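Local coordinates for hypothetical protein MTH1187 (Methanothermobacter thermautotrophicus, PDB 1LXN) that is of unknown function but forms a homotetramer and, as a UPF0045-family protein with a thiamine-binding-type domain, may bind thiamine or a related small ligand, at residues T3-V8 with G42-A47; I9-C14 with S69-T74; K30-R35 with M54-A59; E48-L53 with I78-D83. All coordinates share one frame; numbering follows the deposited sequence.

Contact 1 (T3-V8 with G42-A47)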
loop_
_atom_site.group_PDB
_atom_site.type_symbol
_atom_site.label_atom_id
_atom_site.label_comp_id
_atom_site.label_asym_id
_atom_site.label_seq_id
_atom_site.Cartn_x
_atom_site.Cartn_y
_atom_site.Cartn_z
ATOM N N THR A 3 2.358 -7.534 -7.009
ATOM C CA THR A 3 2.248 -6.073 -7.001
ATOM C C THR A 3 0.890 -5.695 -6.421
ATOM O O THR A 3 -0.108 -6.393 -6.621
ATOM C CB THR A 3 2.376 -5.446 -8.420
ATOM O OG1 THR A 3 1.454 -6.081 -9.317
ATOM C CG2 THR A 3 3.805 -5.582 -8.942
ATOM N N ALA A 4 0.851 -4.583 -5.702
ATOM C CA ALA A 4 -0.387 -4.153 -5.082
ATOM C C ALA A 4 -0.389 -2.664 -4.800
ATOM O O ALA A 4 0.628 -1.988 -4.943
ATOM C CB ALA A 4 -0.597 -4.925 -3.773
ATOM N N GLU A 5 -1.550 -2.167 -4.399
ATOM C CA GLU A 5 -1.708 -0.770 -4.036
ATOM C C GLU A 5 -2.543 -0.715 -2.771
ATOM O O GLU A 5 -3.554 -1.408 -2.649
ATOM C CB GLU A 5 -2.402 0.031 -5.138
ATOM C CG GLU A 5 -2.642 1.469 -4.721
ATOM C CD GLU A 5 -3.051 2.364 -5.871
ATOM O OE1 GLU A 5 -3.252 3.573 -5.627
ATOM O OE2 GLU A 5 -3.171 1.865 -7.011
ATOM N N LEU A 6 -2.120 0.123 -1.833
ATOM C CA LEU A 6 -2.817 0.254 -0.567
ATOM C C LEU A 6 -3.138 1.700 -0.225
ATOM O O LEU A 6 -2.285 2.579 -0.350
ATOM C CB LEU A 6 -1.954 -0.335 0.549
ATOM C CG LEU A 6 -2.457 -0.079 1.969
ATOM C CD1 LEU A 6 -3.708 -0.917 2.240
ATOM C CD2 LEU A 6 -1.345 -0.415 2.956
ATOM N N THR A 7 -4.374 1.941 0.202
ATOM C CA THR A 7 -4.780 3.273 0.619
ATOM C C THR A 7 -5.499 3.090 1.950
ATOM O O THR A 7 -6.464 2.327 2.045
ATOM C CB THR A 7 -5.750 3.951 -0.382
ATOM O OG1 THR A 7 -7.060 3.397 -0.222
ATOM C CG2 THR A 7 -5.295 3.722 -1.822
ATOM N N VAL A 8 -4.995 3.750 2.985
ATOM C CA VAL A 8 -5.597 3.687 4.308
ATOM C C VAL A 8 -6.133 5.093 4.528
ATOM O O VAL A 8 -5.363 6.045 4.617
ATOM C CB VAL A 8 -4.553 3.350 5.390
ATOM C CG1 VAL A 8 -5.239 3.188 6.742
ATOM C CG2 VAL A 8 -3.808 2.076 5.017
ATOM N N GLY A 42 -2.116 6.561 -3.458
ATOM C CA GLY A 42 -1.984 5.413 -2.574
ATOM C C GLY A 42 -0.571 4.868 -2.643
ATOM O O GLY A 42 0.209 5.275 -3.512
ATOM N N THR A 43 -0.224 3.959 -1.735
ATOM C CA THR A 43 1.113 3.380 -1.721
ATOM C C THR A 43 1.205 2.078 -2.532
ATOM O O THR A 43 0.422 1.146 -2.336
ATOM C CB THR A 43 1.587 3.112 -0.275
ATOM O OG1 THR A 43 1.572 4.338 0.461
ATOM C CG2 THR A 43 3.006 2.566 -0.265
ATOM N N LEU A 44 2.164 2.039 -3.454
ATOM C CA LEU A 44 2.401 0.876 -4.300
ATOM C C LEU A 44 3.268 -0.118 -3.529
ATOM O O LEU A 44 4.149 0.279 -2.776
ATOM C CB LEU A 44 3.108 1.314 -5.585
ATOM C CG LEU A 44 2.288 1.854 -6.770
ATOM C CD1 LEU A 44 1.001 2.475 -6.306
ATOM C CD2 LEU A 44 3.130 2.853 -7.552
ATOM N N LEU A 45 3.018 -1.410 -3.712
ATOM C CA LEU A 45 3.777 -2.430 -3.000
ATOM C C LEU A 45 4.211 -3.602 -3.870
ATOM O O LEU A 45 3.600 -3.902 -4.898
ATOM C CB LEU A 45 2.938 -2.993 -1.845
ATOM C CG LEU A 45 2.381 -2.034 -0.782
ATOM C CD1 LEU A 45 1.262 -2.721 -0.007
ATOM C CD2 LEU A 45 3.499 -1.602 0.156
ATOM N N GLU A 46 5.275 -4.261 -3.431
ATOM C CA GLU A 46 5.789 -5.459 -4.082
ATOM C C GLU A 46 6.117 -6.400 -2.929
ATOM O O GLU A 46 6.757 -6.003 -1.946
ATOM C CB GLU A 46 7.051 -5.177 -4.892
ATOM C CG GLU A 46 6.849 -4.228 -6.048
ATOM C CD GLU A 46 8.123 -4.033 -6.844
ATOM O OE1 GLU A 46 9.206 -4.297 -6.282
ATOM O OE2 GLU A 46 8.044 -3.610 -8.018
ATOM N N ALA A 47 5.656 -7.637 -3.036
ATOM C CA ALA A 47 5.894 -8.623 -1.991
ATOM C C ALA A 47 6.243 -9.952 -2.636
ATOM O O ALA A 47 5.932 -10.178 -3.804
ATOM C CB ALA A 47 4.643 -8.765 -1.120
#

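Contact 2 (I9-C14 with S69-T74)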
loop_
_atom_site.group_PDB
_atom_site.type_symbol
_atom_site.label_atom_id
_atom_site.label_comp_id
_atom_site.label_asym_id
_atom_site.label_seq_id
_atom_site.Cartn_x
_atom_site.Cartn_y
_atom_site.Cartn_z
ATOM N N ILE A 9 -7.451 5.225 4.603
ATOM C CA ILE A 9 -8.069 6.533 4.760
ATOM C C ILE A 9 -8.873 6.672 6.047
ATOM O O ILE A 9 -9.915 6.049 6.209
ATOM C CB ILE A 9 -9.005 6.836 3.561
ATOM C CG1 ILE A 9 -8.258 6.607 2.241
ATOM C CG2 ILE A 9 -9.508 8.270 3.636
ATOM C CD1 ILE A 9 -9.109 6.816 0.993
ATOM N N PRO A 10 -8.379 7.479 6.993
ATOM C CA PRO A 10 -9.121 7.653 8.246
ATOM C C PRO A 10 -10.304 8.572 7.967
ATOM O O PRO A 10 -10.180 9.530 7.205
ATOM C CB PRO A 10 -8.084 8.282 9.175
ATOM C CG PRO A 10 -7.228 9.088 8.223
ATOM C CD PRO A 10 -7.068 8.153 7.040
ATOM N N LEU A 11 -11.449 8.264 8.567
ATOM C CA LEU A 11 -12.662 9.053 8.377
ATOM C C LEU A 11 -13.084 9.766 9.672
ATOM O O LEU A 11 -12.864 9.257 10.767
ATOM C CB LEU A 11 -13.791 8.134 7.899
ATOM C CG LEU A 11 -13.498 7.260 6.671
ATOM C CD1 LEU A 11 -14.715 6.399 6.351
ATOM C CD2 LEU A 11 -13.153 8.148 5.478
ATOM N N GLY A 12 -13.699 10.939 9.539
ATOM C CA GLY A 12 -14.129 11.690 10.708
ATOM C C GLY A 12 -12.945 12.254 11.474
ATOM O O GLY A 12 -12.979 12.384 12.694
ATOM N N THR A 13 -11.904 12.605 10.731
ATOM C CA THR A 13 -10.654 13.133 11.271
ATOM C C THR A 13 -10.707 14.610 11.711
ATOM O O THR A 13 -9.865 15.064 12.488
ATOM C CB THR A 13 -9.534 12.902 10.205
ATOM O OG1 THR A 13 -8.955 11.604 10.411
ATOM C CG2 THR A 13 -8.466 13.958 10.257
ATOM N N CYS A 14 -11.708 15.335 11.222
ATOM C CA CYS A 14 -11.902 16.756 11.515
ATOM C C CYS A 14 -10.714 17.568 11.022
ATOM O O CYS A 14 -10.267 18.517 11.672
ATOM C CB CYS A 14 -12.123 16.998 13.010
ATOM S SG CYS A 14 -12.995 18.553 13.435
ATOM N N SER A 69 -7.433 7.485 14.904
ATOM C CA SER A 69 -8.650 7.456 14.099
ATOM C C SER A 69 -9.652 6.432 14.620
ATOM O O SER A 69 -9.281 5.308 14.963
ATOM C CB SER A 69 -8.322 7.142 12.642
ATOM O OG SER A 69 -9.500 7.193 11.857
ATOM N N ASP A 70 -10.920 6.829 14.673
ATOM C CA ASP A 70 -11.988 5.954 15.143
ATOM C C ASP A 70 -12.691 5.217 14.005
ATOM O O ASP A 70 -13.580 4.392 14.244
ATOM C CB ASP A 70 -13.015 6.758 15.940
ATOM C CG ASP A 70 -12.581 6.996 17.377
ATOM O OD1 ASP A 70 -13.083 7.960 17.992
ATOM O OD2 ASP A 70 -11.755 6.212 17.894
ATOM N N ARG A 71 -12.309 5.528 12.770
ATOM C CA ARG A 71 -12.897 4.870 11.610
ATOM C C ARG A 71 -11.919 4.881 10.443
ATOM O O ARG A 71 -11.570 5.937 9.918
ATOM C CB ARG A 71 -14.209 5.549 11.201
ATOM C CG ARG A 71 -14.960 4.792 10.110
ATOM C CD ARG A 71 -16.296 5.426 9.771
ATOM N NE ARG A 71 -17.024 4.641 8.773
ATOM C CZ ARG A 71 -18.258 4.917 8.349
ATOM N NH1 ARG A 71 -18.914 5.964 8.838
ATOM N NH2 ARG A 71 -18.840 4.148 7.431
ATOM N N VAL A 72 -11.474 3.697 10.043
ATOM C CA VAL A 72 -10.529 3.590 8.946
ATOM C C VAL A 72 -11.109 2.843 7.749
ATOM O O VAL A 72 -11.668 1.748 7.878
ATOM C CB VAL A 72 -9.225 2.907 9.415
ATOM C CG1 VAL A 72 -8.193 2.934 8.309
ATOM C CG2 VAL A 72 -8.686 3.627 10.650
ATOM N N TYR A 73 -10.981 3.467 6.583
ATOM C CA TYR A 73 -11.466 2.910 5.332
ATOM C C TYR A 73 -10.239 2.506 4.530
ATOM O O TYR A 73 -9.520 3.362 4.003
ATOM C CB TYR A 73 -12.257 3.963 4.564
ATOM C CG TYR A 73 -12.892 3.435 3.300
ATOM C CD1 TYR A 73 -14.016 2.608 3.354
ATOM C CD2 TYR A 73 -12.375 3.764 2.048
ATOM C CE1 TYR A 73 -14.606 2.130 2.191
ATOM C CE2 TYR A 73 -12.959 3.287 0.881
ATOM C CZ TYR A 73 -14.069 2.476 0.960
ATOM O OH TYR A 73 -14.655 2.020 -0.196
ATOM N N THR A 74 -10.002 1.203 4.437
ATOM C CA THR A 74 -8.831 0.701 3.738
ATOM C C THR A 74 -9.138 -0.050 2.453
ATOM O O THR A 74 -10.054 -0.880 2.388
ATOM C CB THR A 74 -7.999 -0.197 4.677
ATOM O OG1 THR A 74 -7.478 0.605 5.739
ATOM C CG2 THR A 74 -6.847 -0.857 3.938
HETATM O O HOH W 1 -11.555 9.412 12.988
#

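Contact 3 (K30-R35 with M54-A59)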
loop_
_atom_site.group_PDB
_atom_site.type_symbol
_atom_site.label_atom_id
_atom_site.label_comp_id
_atom_site.label_asym_id
_atom_site.label_seq_id
_atom_site.Cartn_x
_atom_site.Cartn_y
_atom_site.Cartn_z
ATOM N N LYS A 30 6.892 -0.213 6.479
ATOM C CA LYS A 30 8.346 -0.303 6.389
ATOM C C LYS A 30 8.979 -1.391 7.249
ATOM O O LYS A 30 10.106 -1.806 6.986
ATOM C CB LYS A 30 8.973 1.046 6.765
ATOM C CG LYS A 30 8.617 2.181 5.828
ATOM C CD LYS A 30 9.104 3.530 6.356
ATOM C CE LYS A 30 10.620 3.591 6.474
ATOM N NZ LYS A 30 11.085 4.925 6.969
ATOM N N LYS A 31 8.268 -1.840 8.278
ATOM C CA LYS A 31 8.802 -2.859 9.172
ATOM C C LYS A 31 8.687 -4.283 8.638
ATOM O O LYS A 31 9.328 -5.194 9.164
ATOM C CB LYS A 31 8.116 -2.774 10.537
ATOM C CG LYS A 31 8.197 -1.401 11.184
ATOM C CD LYS A 31 7.648 -1.441 12.599
ATOM C CE LYS A 31 7.566 -0.045 13.204
ATOM N NZ LYS A 31 8.799 0.734 12.912
ATOM N N LEU A 32 7.870 -4.480 7.606
ATOM C CA LEU A 32 7.694 -5.807 7.023
ATOM C C LEU A 32 8.610 -5.976 5.825
ATOM O O LEU A 32 9.176 -5.005 5.330
ATOM C CB LEU A 32 6.231 -6.037 6.610
ATOM C CG LEU A 32 5.215 -6.302 7.736
ATOM C CD1 LEU A 32 5.662 -7.514 8.555
ATOM C CD2 LEU A 32 5.086 -5.090 8.640
ATOM N N ASN A 33 8.753 -7.206 5.350
ATOM C CA ASN A 33 9.630 -7.460 4.219
ATOM C C ASN A 33 8.981 -7.194 2.862
ATOM O O ASN A 33 8.853 -8.093 2.036
ATOM C CB ASN A 33 10.153 -8.894 4.278
ATOM C CG ASN A 33 11.291 -9.131 3.309
ATOM O OD1 ASN A 33 12.207 -8.309 3.201
ATOM N ND2 ASN A 33 11.250 -10.259 2.600
ATOM N N VAL A 34 8.572 -5.949 2.640
ATOM C CA VAL A 34 7.958 -5.559 1.375
ATOM C C VAL A 34 8.622 -4.294 0.844
ATOM O O VAL A 34 9.228 -3.535 1.602
ATOM C CB VAL A 34 6.447 -5.253 1.533
ATOM C CG1 VAL A 34 5.716 -6.468 2.088
ATOM C CG2 VAL A 34 6.253 -4.035 2.442
ATOM N N ARG A 35 8.527 -4.075 -0.460
ATOM C CA ARG A 35 9.071 -2.861 -1.050
ATOM C C ARG A 35 7.854 -1.976 -1.281
ATOM O O ARG A 35 6.767 -2.474 -1.558
ATOM C CB ARG A 35 9.768 -3.157 -2.377
ATOM C CG ARG A 35 11.111 -3.854 -2.230
ATOM C CD ARG A 35 11.662 -4.284 -3.584
ATOM N NE ARG A 35 12.982 -4.902 -3.468
ATOM C CZ ARG A 35 13.590 -5.558 -4.453
ATOM N NH1 ARG A 35 12.995 -5.686 -5.634
ATOM N NH2 ARG A 35 14.793 -6.088 -4.259
HETATM N N MSE A 54 -0.308 -9.325 3.385
HETATM C CA MSE A 54 -1.424 -9.190 4.321
HETATM C C MSE A 54 -0.940 -8.651 5.672
HETATM O O MSE A 54 -1.610 -7.830 6.296
HETATM C CB MSE A 54 -2.137 -10.533 4.538
HETATM C CG MSE A 54 -2.750 -11.167 3.286
HETATM SE SE MSE A 54 -3.754 -9.921 2.185
HETATM C CE MSE A 54 -2.547 -9.843 0.677
ATOM N N GLU A 55 0.216 -9.119 6.132
ATOM C CA GLU A 55 0.748 -8.639 7.399
ATOM C C GLU A 55 1.098 -7.150 7.280
ATOM O O GLU A 55 0.881 -6.384 8.216
ATOM C CB GLU A 55 1.991 -9.436 7.814
ATOM C CG GLU A 55 1.722 -10.892 8.204
ATOM C CD GLU A 55 0.739 -11.030 9.361
ATOM O OE1 GLU A 55 0.939 -10.374 10.412
ATOM O OE2 GLU A 55 -0.236 -11.803 9.222
ATOM N N ALA A 56 1.635 -6.741 6.134
ATOM C CA ALA A 56 1.988 -5.335 5.942
ATOM C C ALA A 56 0.724 -4.470 5.900
ATOM O O ALA A 56 0.698 -3.366 6.452
ATOM C CB ALA A 56 2.792 -5.155 4.659
ATOM N N VAL A 57 -0.322 -4.980 5.256
ATOM C CA VAL A 57 -1.584 -4.253 5.160
ATOM C C VAL A 57 -2.255 -4.137 6.525
ATOM O O VAL A 57 -2.772 -3.076 6.869
ATOM C CB VAL A 57 -2.549 -4.930 4.148
ATOM C CG1 VAL A 57 -3.937 -4.274 4.200
ATOM C CG2 VAL A 57 -1.968 -4.810 2.738
ATOM N N LYS A 58 -2.253 -5.218 7.303
ATOM C CA LYS A 58 -2.851 -5.169 8.636
ATOM C C LYS A 58 -2.092 -4.162 9.488
ATOM O O LYS A 58 -2.691 -3.372 10.212
ATOM C CB LYS A 58 -2.804 -6.539 9.323
ATOM C CG LYS A 58 -3.894 -7.503 8.881
ATOM C CD LYS A 58 -3.839 -8.824 9.644
ATOM C CE LYS A 58 -2.567 -9.599 9.330
ATOM N NZ LYS A 58 -2.559 -10.960 9.947
ATOM N N ALA A 59 -0.769 -4.189 9.393
ATOM C CA ALA A 59 0.062 -3.275 10.161
ATOM C C ALA A 59 -0.239 -1.812 9.825
ATOM O O ALA A 59 -0.355 -0.974 10.723
ATOM C CB ALA A 59 1.534 -3.576 9.913
#

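Contact 4 (E48-L53 with I78-D83)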
loop_
_atom_site.group_PDB
_atom_site.type_symbol
_atom_site.label_atom_id
_atom_site.label_comp_id
_atom_site.label_asym_id
_atom_site.label_seq_id
_atom_site.Cartn_x
_atom_site.Cartn_y
_atom_site.Cartn_z
ATOM N N GLU A 48 6.892 -10.825 -1.874
ATOM C CA GLU A 48 7.280 -12.139 -2.369
ATOM C C GLU A 48 6.193 -13.178 -2.129
ATOM O O GLU A 48 6.191 -14.235 -2.754
ATOM C CB GLU A 48 8.571 -12.599 -1.691
ATOM C CG GLU A 48 9.831 -11.947 -2.227
ATOM C CD GLU A 48 11.059 -12.320 -1.411
ATOM O OE1 GLU A 48 12.188 -12.074 -1.893
ATOM O OE2 GLU A 48 10.892 -12.853 -0.286
ATOM N N ASP A 49 5.281 -12.894 -1.212
ATOM C CA ASP A 49 4.197 -13.827 -0.930
ATOM C C ASP A 49 3.008 -13.111 -0.307
ATOM O O ASP A 49 3.140 -12.012 0.224
ATOM C CB ASP A 49 4.688 -14.966 -0.023
ATOM C CG ASP A 49 5.226 -14.471 1.306
ATOM O OD1 ASP A 49 4.426 -14.126 2.196
ATOM O OD2 ASP A 49 6.459 -14.425 1.459
ATOM N N LEU A 50 1.846 -13.740 -0.385
ATOM C CA LEU A 50 0.623 -13.157 0.141
ATOM C C LEU A 50 0.632 -12.926 1.638
ATOM O O LEU A 50 0.043 -11.954 2.110
ATOM C CB LEU A 50 -0.579 -14.022 -0.249
ATOM C CG LEU A 50 -0.920 -13.910 -1.734
ATOM C CD1 LEU A 50 -1.912 -14.994 -2.143
ATOM C CD2 LEU A 50 -1.479 -12.514 -2.000
ATOM N N ASP A 51 1.294 -13.810 2.385
ATOM C CA ASP A 51 1.367 -13.657 3.833
ATOM C C ASP A 51 2.010 -12.322 4.233
ATOM O O ASP A 51 1.431 -11.583 5.024
ATOM C CB ASP A 51 2.141 -14.821 4.476
ATOM C CG ASP A 51 1.295 -16.088 4.623
ATOM O OD1 ASP A 51 0.049 -15.994 4.606
ATOM O OD2 ASP A 51 1.878 -17.184 4.780
ATOM N N GLU A 52 3.190 -12.011 3.692
ATOM C CA GLU A 52 3.872 -10.755 4.023
ATOM C C GLU A 52 3.000 -9.555 3.686
ATOM O O GLU A 52 2.869 -8.624 4.486
ATOM C CB GLU A 52 5.194 -10.599 3.262
ATOM C CG GLU A 52 6.385 -11.277 3.892
ATOM C CD GLU A 52 6.632 -10.865 5.337
ATOM O OE1 GLU A 52 7.053 -9.710 5.598
ATOM O OE2 GLU A 52 6.401 -11.720 6.213
ATOM N N LEU A 53 2.427 -9.574 2.485
ATOM C CA LEU A 53 1.565 -8.489 2.046
ATOM C C LEU A 53 0.415 -8.264 3.032
ATOM O O LEU A 53 0.192 -7.134 3.471
ATOM C CB LEU A 53 1.016 -8.778 0.646
ATOM C CG LEU A 53 0.105 -7.703 0.042
ATOM C CD1 LEU A 53 0.802 -6.347 0.038
ATOM C CD2 LEU A 53 -0.258 -8.108 -1.379
ATOM N N ILE A 78 -4.735 -6.124 -5.427
ATOM C CA ILE A 78 -3.656 -7.074 -5.623
ATOM C C ILE A 78 -3.625 -7.585 -7.061
ATOM O O ILE A 78 -4.641 -8.036 -7.599
ATOM C CB ILE A 78 -3.803 -8.305 -4.692
ATOM C CG1 ILE A 78 -3.927 -7.864 -3.234
ATOM C CG2 ILE A 78 -2.598 -9.223 -4.857
ATOM C CD1 ILE A 78 -4.144 -9.017 -2.270
ATOM N N ASP A 79 -2.457 -7.497 -7.684
ATOM C CA ASP A 79 -2.272 -8.000 -9.038
ATOM C C ASP A 79 -1.275 -9.144 -8.867
ATOM O O ASP A 79 -0.079 -8.922 -8.738
ATOM C CB ASP A 79 -1.690 -6.919 -9.953
ATOM C CG ASP A 79 -1.544 -7.392 -11.400
ATOM O OD1 ASP A 79 -0.958 -6.653 -12.213
ATOM O OD2 ASP A 79 -2.020 -8.501 -11.727
ATOM N N ASP A 80 -1.781 -10.367 -8.846
ATOM C CA ASP A 80 -0.934 -11.534 -8.651
ATOM C C ASP A 80 -0.771 -12.299 -9.958
ATOM O O ASP A 80 -1.659 -13.050 -10.360
ATOM C CB ASP A 80 -1.563 -12.430 -7.580
ATOM C CG ASP A 80 -0.641 -13.543 -7.121
ATOM O OD1 ASP A 80 0.494 -13.649 -7.640
ATOM O OD2 ASP A 80 -1.065 -14.318 -6.233
ATOM N N ARG A 81 0.364 -12.101 -10.622
ATOM C CA ARG A 81 0.616 -12.773 -11.890
ATOM C C ARG A 81 1.633 -13.895 -11.704
ATOM O O ARG A 81 2.787 -13.652 -11.348
ATOM C CB ARG A 81 1.111 -11.769 -12.937
ATOM C CG ARG A 81 1.218 -12.365 -14.330
ATOM C CD ARG A 81 1.531 -11.317 -15.380
ATOM N NE ARG A 81 1.542 -11.897 -16.719
ATOM C CZ ARG A 81 1.866 -11.239 -17.827
ATOM N NH1 ARG A 81 2.208 -9.956 -17.771
ATOM N NH2 ARG A 81 1.867 -11.874 -18.995
ATOM N N ARG A 82 1.190 -15.121 -11.965
ATOM C CA ARG A 82 2.023 -16.305 -11.793
ATOM C C ARG A 82 2.747 -16.841 -13.034
ATOM O O ARG A 82 3.634 -17.687 -12.904
ATOM C CB ARG A 82 1.177 -17.430 -11.176
ATOM C CG ARG A 82 0.612 -17.098 -9.793
ATOM C CD ARG A 82 1.734 -16.787 -8.816
ATOM N NE ARG A 82 1.258 -16.299 -7.525
ATOM C CZ ARG A 82 0.945 -17.078 -6.493
ATOM N NH1 ARG A 82 1.055 -18.399 -6.598
ATOM N NH2 ARG A 82 0.536 -16.537 -5.349
ATOM N N ASP A 83 2.383 -16.378 -14.229
ATOM C CA ASP A 83 3.052 -16.872 -15.431
ATOM C C ASP A 83 4.148 -15.929 -15.920
ATOM O O ASP A 83 4.686 -16.106 -17.013
ATOM C CB ASP A 83 2.043 -17.142 -16.561
ATOM C CG ASP A 83 1.239 -15.908 -16.953
ATOM O OD1 ASP A 83 1.408 -14.845 -16.322
ATOM O OD2 ASP A 83 0.423 -16.003 -17.899
#

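Contact 1 (T3-V8 with G42-A47)
Two central strands of a ferredoxin-like beta-alpha-beta-beta-alpha-beta fold pair here: 3-8, from the first strand, and 42-47, the third, run antiparallel at 147°. In the hydrogen-bonded pair Ala4-Leu45, Leu45 N reaches Ala4 O at 2.7 Å and Ala4 N reaches Leu45 O at 2.9 Å, each donor standing above the plane of its acceptor carbonyl. The next such pair is Leu6-Thr43, where Leu6 N to Thr43 O and Thr43 N to Leu6 O both measure 2.8 Å and the donors lie in the carbonyl planes. Beside the non-hydrogen-bonded pair Glu5-Leu44, Glu5 CA makes a CA-H...O contact with Thr43 O.

The tight face carries Ala4, Leu6, Thr43 and Leu45. With CG anti to its carbonyl carbon (chi1 -56°), Leu45 leans along the sheet until its CD1 meets Leu6 CB at 4.0 Å. Leu29, Val57 and Ala60 cover Leu6, Leu53 and Leu29 cover Leu45, and Thr43 touches Val26, so helices 19-29 and 50-66 both pack on this face.

Glu5, Leu44 and Glu46, on the opposite face beside buried Thr3, are partly exposed and more loosely packed. Glu5 runs out extended beside Leu44, pointing the same way, with its CD 4.1 Å from Leu44 CD1. Glu5 OE2 is salt-bridged to Lys77 NZ, and Glu46 OE2 accepts from Leu88 N. At the start of strand 42-47 the backbone of Gly42 has a conformation suited to glycine, and a CB modelled on it would fall only 2.6 Å from Thr7 CG2.

Contact 2 (I9-C14 with S69-T74)
Leu11 turns CG beside its backbone N (chi1 -53°), whereas Arg71 sends CG anti to N (chi1 -172°) and stays extended as far as NE; the two chains therefore cross obliquely. Tyr73 CG is likewise anti to N (chi1 -175°), which carries the ring away and leaves CB beside the leucine. Leu11 CD1 lies 3.8 Å from Arg71 NE and 3.9 Å from Tyr73 CB, an apolar branch set between the outer arginine chain, CD and NE, and the root of the tyrosine. An alanine at Leu11 would lose CG and both methyls and would probably leave the Arg71 chain less firmly held over this end of the sheet.

Beneath these side chains the strands pair antiparallel. Tyr73 N to Ile9 O and Ile9 N to Tyr73 O, each 2.8 Å, close the hydrogen-bonded pair. Pro10 faces Val72 in a non-hydrogen-bonded pair, so its missing N-H costs this ladder nothing. Past the proline, Leu11 N meets Arg71 O at 2.7 Å, nearly along the C=O axis. The same oxygen accepts a weak bond from Ser69 OG and a CA-H...O contact from Pro10 CA. Ser69 OG also presses on Pro10 CB at 3.2 Å. Where the chains splay, a water donates to Leu11 O at 2.6 Å and accepts from Asp70 N, bridging the two loops.

The contact lies where the end of strand 2-10 pairs with the start of strand 72-79. Val72 and Pro10 pack under Val64 of helix 50-66, and Tyr21 of helix 19-29 touches Pro10, Thr13 and Ser69.

Contact 3 (K30-R35 with M54-A59)
In this ferredoxin-like fold the connection from the first helix to the second strand rests against the second helix, and the present contact is that junction. Residues 30-35, the loop leading into strand 35-39, lean on the 54-59 part of helix 50-66 through two apolar side chains, Leu32 and Val34, both directed at the helix. The turn between them is an inverse gamma turn centred on Asn33, with a weak bond from Val34 N to Leu32 O; it lets both neighbours of Asn33 face the same way.

Leu32 carries most of the packing. Its CG lies anti to the carbonyl carbon (chi1 -75°) and sits 3.8 Å from Ala56 CA, close over the helix backbone. From there the branches spread along the helix: CD2 meets Ala59 CB at 4.1 Å, one turn on from Glu55, whose CB lies 4.2 Å from Leu32 CD1. The small alanines allow this close approach. Val34 CG1 adds a second touch, 4.1 Å from Ala56 CB. A serine at Leu32 would lose CG and both methyls, and is likely to loosen the loop from Ala56 and Ala59.

Beside the leucine the helix is polar. Glu55 turns its carboxylate away from Leu32, and Lys58 NZ bonds to Glu55 OE2 at 2.6 Å in a salt bridge, arriving from above the carboxylate plane. Asn33 N is held by Glu52 OE1, a further tie from loop to helix. On its other flank the helix lies over strand 72-79, with Val57 on Leu76 and selenomethionine Met54 on Ile78, while Val34 also touches Ala47 of strand 42-47.

Contact 4 (E48-L53 with I78-D83)
Leu53 and Ile78 meet by sliding past one another in opposite directions. Leu53 places CG anti to its backbone N (chi1 -179°), Ile78 places CG1 beside its own N (chi1 -54°) and continues extended to CD1, and Leu53 CD2 lies alongside the end of the isoleucine chain, 4.1 Å from both Ile78 CG1 and Ile78 CD1. Leu50, one turn earlier, turns CG beside its backbone N and brings CD2 to 4.4 Å from the same Ile78 CD1. Its other methyl, CD1, lies 4.2 Å from Asp80 OD2.

That carboxylate belongs to a folded pair. Arg82 keeps CG beside its backbone N (chi1 -61°), bends again at the next bond and so doubles back on Asp80: Arg82 NE donates to Asp80 OD1 at 2.8 Å, in the guanidinium plane, and Arg82 NH2 gives a weak bond to Asp80 OD2. Leu50 CD1 stands at the edge of this guanidinium.

In the ferredoxin-like fold this is where the start of the second helix lies over the far end of the fourth strand, the outermost on that side within this chain, with Ile2 of the first strand touching Leu50, Ile78 and Asp80. Asp49 is the helix N-cap, its OD1 accepting from Glu52 N at 2.9 Å.

Beyond the strand, Arg81 extends fully, and its NE meets Asp83 OD1 at 3.0 Å on the syn lone pair of the carboxylate.

All four contacts belong to one four-stranded sheet and the helices laid on it. The centre of contact 1 lies about 3 Å from the centre of the chain. Contact 2, its centre about 18 Å from that of contact 1, continues strand 2-10 to its other partner, with Val8 CG1 packing on Val72 CG1 at 3.4 Å. Contact 4 lies at the far end of the strand that contact 2 begins, and the centres of contacts 2 and 4 are about 27 Å apart. Leu53 joins contact 4 to contact 1 through Leu45. Contacts 3 and 4 share helix 50-66, where Met54 CE touches Ile78 CD1 at 3.5 Å. No bound ligand marks a pocket here.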